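PDB 2G40: lactate utilization protein C from Deinococcus radiodurans, which may function in the use of L-lactate as a member of the LutC/YkgG family, and forms a homodimer. Local coordinates for residues A[128-133]-A[142-147]; A[160-165]-A[216-221]. All coordinates share one frame; numbering follows the deposited sequence.

Interaction 1 of 2, residues A[128-133]-A[142-147]; sequences VLTGCA and IILDHR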
# COMPACT_ATOMS: atom_id res chain seq x y z
N VAL A 128 4.70 -14.45 5.77
CA VAL A 128 5.73 -13.45 5.61
C VAL A 128 5.92 -12.80 6.98
O VAL A 128 4.95 -12.56 7.70
CB VAL A 128 5.35 -12.40 4.54
CG1 VAL A 128 4.00 -11.68 4.86
CG2 VAL A 128 6.49 -11.41 4.34
N LEU A 129 7.17 -12.49 7.29
CA LEU A 129 7.55 -11.89 8.55
C LEU A 129 8.10 -10.51 8.24
O LEU A 129 8.99 -10.38 7.40
CB LEU A 129 8.63 -12.74 9.22
CG LEU A 129 9.30 -12.12 10.45
CD1 LEU A 129 8.29 -11.96 11.57
CD2 LEU A 129 10.48 -12.92 10.90
N THR A 130 7.54 -9.48 8.86
CA THR A 130 8.03 -8.12 8.64
C THR A 130 8.06 -7.31 9.91
O THR A 130 7.37 -7.61 10.88
CB THR A 130 7.18 -7.28 7.62
OG1 THR A 130 5.98 -6.81 8.27
CG2 THR A 130 6.82 -8.07 6.39
N GLY A 131 8.87 -6.26 9.85
CA GLY A 131 8.75 -5.14 10.77
C GLY A 131 7.72 -4.17 10.22
O GLY A 131 6.86 -4.53 9.40
N CYS A 132 7.79 -2.94 10.68
CA CYS A 132 6.95 -1.88 10.13
C CYS A 132 7.64 -0.56 10.32
O CYS A 132 8.73 -0.50 10.91
CB CYS A 132 5.61 -1.84 10.82
SG CYS A 132 5.67 -1.47 12.58
N ALA A 133 7.01 0.50 9.81
CA ALA A 133 7.53 1.84 9.98
C ALA A 133 7.02 2.49 11.26
O ALA A 133 7.79 3.10 12.03
CB ALA A 133 7.20 2.71 8.79
N ILE A 142 -1.12 -0.24 10.93
CA ILE A 142 0.27 -0.50 10.81
C ILE A 142 0.67 0.06 9.45
O ILE A 142 0.05 -0.25 8.41
CB ILE A 142 0.60 -1.98 10.93
CG1 ILE A 142 0.30 -2.48 12.35
CG2 ILE A 142 2.05 -2.20 10.59
CD1 ILE A 142 0.25 -3.98 12.48
N ILE A 143 1.69 0.90 9.46
CA ILE A 143 2.23 1.44 8.22
C ILE A 143 3.56 0.78 7.91
O ILE A 143 4.48 0.74 8.74
CB ILE A 143 2.46 2.94 8.30
CG1 ILE A 143 1.15 3.67 8.62
CG2 ILE A 143 3.08 3.44 6.95
CD1 ILE A 143 1.31 5.17 8.95
N LEU A 144 3.65 0.26 6.69
CA LEU A 144 4.87 -0.22 6.12
C LEU A 144 5.40 0.80 5.15
O LEU A 144 4.65 1.32 4.31
CB LEU A 144 4.62 -1.50 5.34
CG LEU A 144 3.87 -2.64 6.03
CD1 LEU A 144 4.03 -3.88 5.13
CD2 LEU A 144 4.36 -2.94 7.44
N ASP A 145 6.71 1.00 5.20
CA ASP A 145 7.41 1.81 4.21
C ASP A 145 8.42 1.01 3.38
O ASP A 145 9.18 1.59 2.62
CB ASP A 145 8.04 3.07 4.83
CG ASP A 145 9.21 2.77 5.77
OD1 ASP A 145 9.52 1.59 6.01
OD2 ASP A 145 9.78 3.74 6.29
N HIS A 146 8.42 -0.31 3.55
CA HIS A 146 9.07 -1.24 2.62
C HIS A 146 10.57 -1.10 2.59
O HIS A 146 11.20 -1.31 1.57
CB HIS A 146 8.36 -1.12 1.27
CG HIS A 146 6.91 -1.44 1.38
ND1 HIS A 146 6.47 -2.72 1.64
CD2 HIS A 146 5.81 -0.65 1.38
CE1 HIS A 146 5.15 -2.71 1.76
NE2 HIS A 146 4.73 -1.47 1.58
N ARG A 147 11.10 -0.71 3.74
CA ARG A 147 12.52 -0.74 3.99
C ARG A 147 12.95 -2.20 4.14
O ARG A 147 12.15 -3.14 3.93
CB ARG A 147 12.82 0.12 5.21
CG ARG A 147 12.72 1.60 4.89
CD ARG A 147 12.79 2.41 6.15
NE ARG A 147 12.50 3.82 5.96
CZ ARG A 147 13.37 4.74 5.55
NH1 ARG A 147 14.62 4.41 5.25
NH2 ARG A 147 12.98 6.00 5.40
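L144 keeps its CG beside its own backbone N (chi1 -51°), and although its CB points away from C132, the branch end returns: CD2 comes to 3.8 Å from C132 CB and also packs against G131 O. In D145, CG sits between the backbone N and the carbonyl carbon (chi1 68°), and the carboxylate meets A133 broadside. The A133 methyl stands over one carboxylate face, with CB 3.6 Å from D145 CG and nearly as close to both oxygens. From the opposite side of that plane R147 NE reaches D145 OD2 at 2.7 Å in a salt bridge, so the flat group is held between a methyl and a charge. S185 also bonds OD2, and E188 gives R147 a second acidic partner; this network probably favours an ionised D145.

The one hydrogen bond between the segments is main chain to main chain: A133 N donates to I143 O over 2.8 Å. Next to it C132 CB touches both that carbonyl oxygen and I142 CG2, 3.6 Å from the methyl. Nearby, T130 OG1 donates to G131 O at 2.7 Å, on a carbonyl lone pair, which ties the threonine to the turn that follows its strand.

The touching parts, 130-133 and 142-145, run 84° apart, as the chain here leaves strand 127-130 of the parallel sheet and enters the hairpin of strands 134-136 and 141-144. The contact is the buried junction between a Rossmann-like parallel sheet and the small mixed sheet beyond its strand end.

Interaction 2 of 2, residues A[160-165]-A[216-221]; sequences DFHICV and RRLQVI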
# COMPACT_ATOMS: atom_id res chain seq x y z
N ASP A 160 -0.56 -15.35 2.45
CA ASP A 160 -1.86 -15.29 3.11
C ASP A 160 -1.82 -15.02 4.60
O ASP A 160 -2.87 -14.81 5.21
CB ASP A 160 -2.59 -16.58 2.86
CG ASP A 160 -4.10 -16.44 3.00
OD1 ASP A 160 -4.67 -15.42 2.56
OD2 ASP A 160 -4.70 -17.39 3.52
N PHE A 161 -0.64 -15.03 5.19
CA PHE A 161 -0.46 -14.87 6.62
C PHE A 161 0.72 -13.96 6.83
O PHE A 161 1.81 -14.25 6.35
CB PHE A 161 -0.20 -16.23 7.27
CG PHE A 161 0.09 -16.19 8.76
CD1 PHE A 161 -0.42 -15.21 9.59
CD2 PHE A 161 0.84 -17.21 9.33
CE1 PHE A 161 -0.17 -15.22 10.97
CE2 PHE A 161 1.09 -17.23 10.70
CZ PHE A 161 0.59 -16.25 11.51
N HIS A 162 0.47 -12.81 7.47
CA HIS A 162 1.46 -11.78 7.74
C HIS A 162 1.69 -11.79 9.24
O HIS A 162 0.75 -11.71 10.02
CB HIS A 162 0.91 -10.43 7.27
CG HIS A 162 1.85 -9.27 7.41
ND1 HIS A 162 1.44 -7.97 7.20
CD2 HIS A 162 3.16 -9.20 7.73
CE1 HIS A 162 2.46 -7.15 7.39
NE2 HIS A 162 3.52 -7.87 7.72
N ILE A 163 2.95 -11.98 9.62
CA ILE A 163 3.42 -11.78 10.98
C ILE A 163 4.19 -10.47 11.00
O ILE A 163 5.24 -10.35 10.36
CB ILE A 163 4.35 -12.90 11.46
CG1 ILE A 163 3.64 -14.26 11.37
CG2 ILE A 163 4.79 -12.61 12.89
CD1 ILE A 163 4.55 -15.46 11.63
N CYS A 164 3.66 -9.50 11.73
CA CYS A 164 4.21 -8.17 11.71
C CYS A 164 4.69 -7.80 13.11
O CYS A 164 3.91 -7.77 14.07
CB CYS A 164 3.15 -7.19 11.24
SG CYS A 164 3.76 -5.54 11.16
N VAL A 165 5.99 -7.53 13.21
CA VAL A 165 6.61 -7.22 14.51
C VAL A 165 6.65 -5.71 14.65
O VAL A 165 7.18 -5.03 13.79
CB VAL A 165 8.04 -7.79 14.62
CG1 VAL A 165 8.72 -7.31 15.89
CG2 VAL A 165 8.01 -9.30 14.56
N ARG A 216 -5.19 -13.05 4.67
CA ARG A 216 -6.42 -13.27 5.42
C ARG A 216 -6.14 -13.47 6.90
O ARG A 216 -7.07 -13.46 7.72
CB ARG A 216 -7.18 -14.46 4.83
CG ARG A 216 -7.79 -14.12 3.48
CD ARG A 216 -8.42 -15.29 2.81
NE ARG A 216 -7.48 -16.38 2.57
CZ ARG A 216 -7.78 -17.51 1.95
NH1 ARG A 216 -9.00 -17.72 1.49
NH2 ARG A 216 -6.86 -18.46 1.79
N ARG A 217 -4.86 -13.62 7.23
CA ARG A 217 -4.41 -13.83 8.58
C ARG A 217 -3.30 -12.86 8.91
O ARG A 217 -2.35 -12.68 8.14
CB ARG A 217 -3.93 -15.26 8.76
CG ARG A 217 -5.03 -16.30 8.51
CD ARG A 217 -4.44 -17.69 8.37
NE ARG A 217 -3.72 -18.04 9.60
CZ ARG A 217 -2.57 -18.71 9.65
NH1 ARG A 217 -1.95 -19.12 8.55
NH2 ARG A 217 -2.02 -18.95 10.84
N LEU A 218 -3.45 -12.19 10.04
CA LEU A 218 -2.44 -11.27 10.52
C LEU A 218 -2.16 -11.56 11.97
O LEU A 218 -3.10 -11.69 12.79
CB LEU A 218 -2.87 -9.81 10.33
CG LEU A 218 -2.00 -8.76 11.07
CD1 LEU A 218 -0.58 -8.72 10.54
CD2 LEU A 218 -2.73 -7.41 10.99
N GLN A 219 -0.88 -11.72 12.27
CA GLN A 219 -0.39 -11.80 13.65
C GLN A 219 0.44 -10.57 13.90
O GLN A 219 1.43 -10.34 13.23
CB GLN A 219 0.47 -13.04 13.85
CG GLN A 219 1.24 -13.08 15.17
CD GLN A 219 0.38 -13.52 16.33
OE1 GLN A 219 -0.14 -14.63 16.32
NE2 GLN A 219 0.23 -12.66 17.33
N VAL A 220 0.05 -9.80 14.90
CA VAL A 220 0.83 -8.68 15.36
C VAL A 220 1.57 -9.11 16.61
O VAL A 220 0.99 -9.67 17.54
CB VAL A 220 -0.07 -7.44 15.67
CG1 VAL A 220 0.76 -6.33 16.31
CG2 VAL A 220 -0.80 -6.95 14.42
N ILE A 221 2.87 -8.84 16.61
CA ILE A 221 3.72 -9.10 17.74
C ILE A 221 4.32 -7.78 18.14
O ILE A 221 5.15 -7.21 17.45
CB ILE A 221 4.83 -10.13 17.42
CG1 ILE A 221 4.22 -11.44 16.93
CG2 ILE A 221 5.73 -10.37 18.67
CD1 ILE A 221 5.23 -12.54 16.67
O HOH W 1 -3.09 -19.03 5.68
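F161 to V165 runs beside R217 to I221 in parallel, the strand axes 4.7 Å apart and inclined by 12°, as neighbouring inner strands of the Rossmann-like parallel sheet. H162 and C164 turn both their N and O to the partner strand: H162 bonds R217 O and Q219 N, C164 bonds Q219 O and I221 N, all within 2.8 to 2.9 Å. D160 O, taking R217 N, begins the ladder, and CA-H...O contacts fill in between.

Side chains alternate. F161, I163, V165, R217, Q219 and I221 lie on the face that packs against helix 79-87; there I163 CG2 touches I221 CD1. F161 has CG anti to the backbone N (177°), which starts its ring out alongside R217. The R217 guanidinium lies flat on one ring face in a cation-pi stack, CZ 3.9 Å from the ring centroid with the planes 27° apart, while I163 CG1 covers the opposite face near the rim. Q219 CB approaches the ring edge at CE1. On the other side of the sheet L218 CD1 bends in to H162 O at 3.3 Å and also meets C164 CB; H162 sends its NE2 on to T130.

At the strand entrance R216 grips D160 side-on. NE reaches OD1 on its syn lone pair at 3.0 Å, and NH2 comes to OD2 from above the carboxylate plane. OD1 also receives R216 N and G211 N, a concentration of donors likely to stabilise the negative charge. A water finally links this pair to the stack, donating to D160 OD2 at 3.2 Å and accepting from R217 NH1 at 3.1 Å.

In the fold
Coming from the N terminus, the chain reaches strand 127-130 and soon closes interaction 1, a short loop holding strand 134-136 and the hairpin turn. Interaction 2 opens only afterwards, at 160-165, and closes at 216-221 after some 50 intervening residues, once the chain has passed through helix 175-187 and strand 192-196. The two are therefore in series, neither enclosing nor crossing the other. In space they touch: strand 127-130 lies next to strand 161-167, with T130 O 2.7 Å from V165 N, a probable hydrogen bond, and I142 CD1 packs on V220 CG2. Interaction 1 ties the parallel sheet to the mixed sheet; interaction 2 joins two strands within the former.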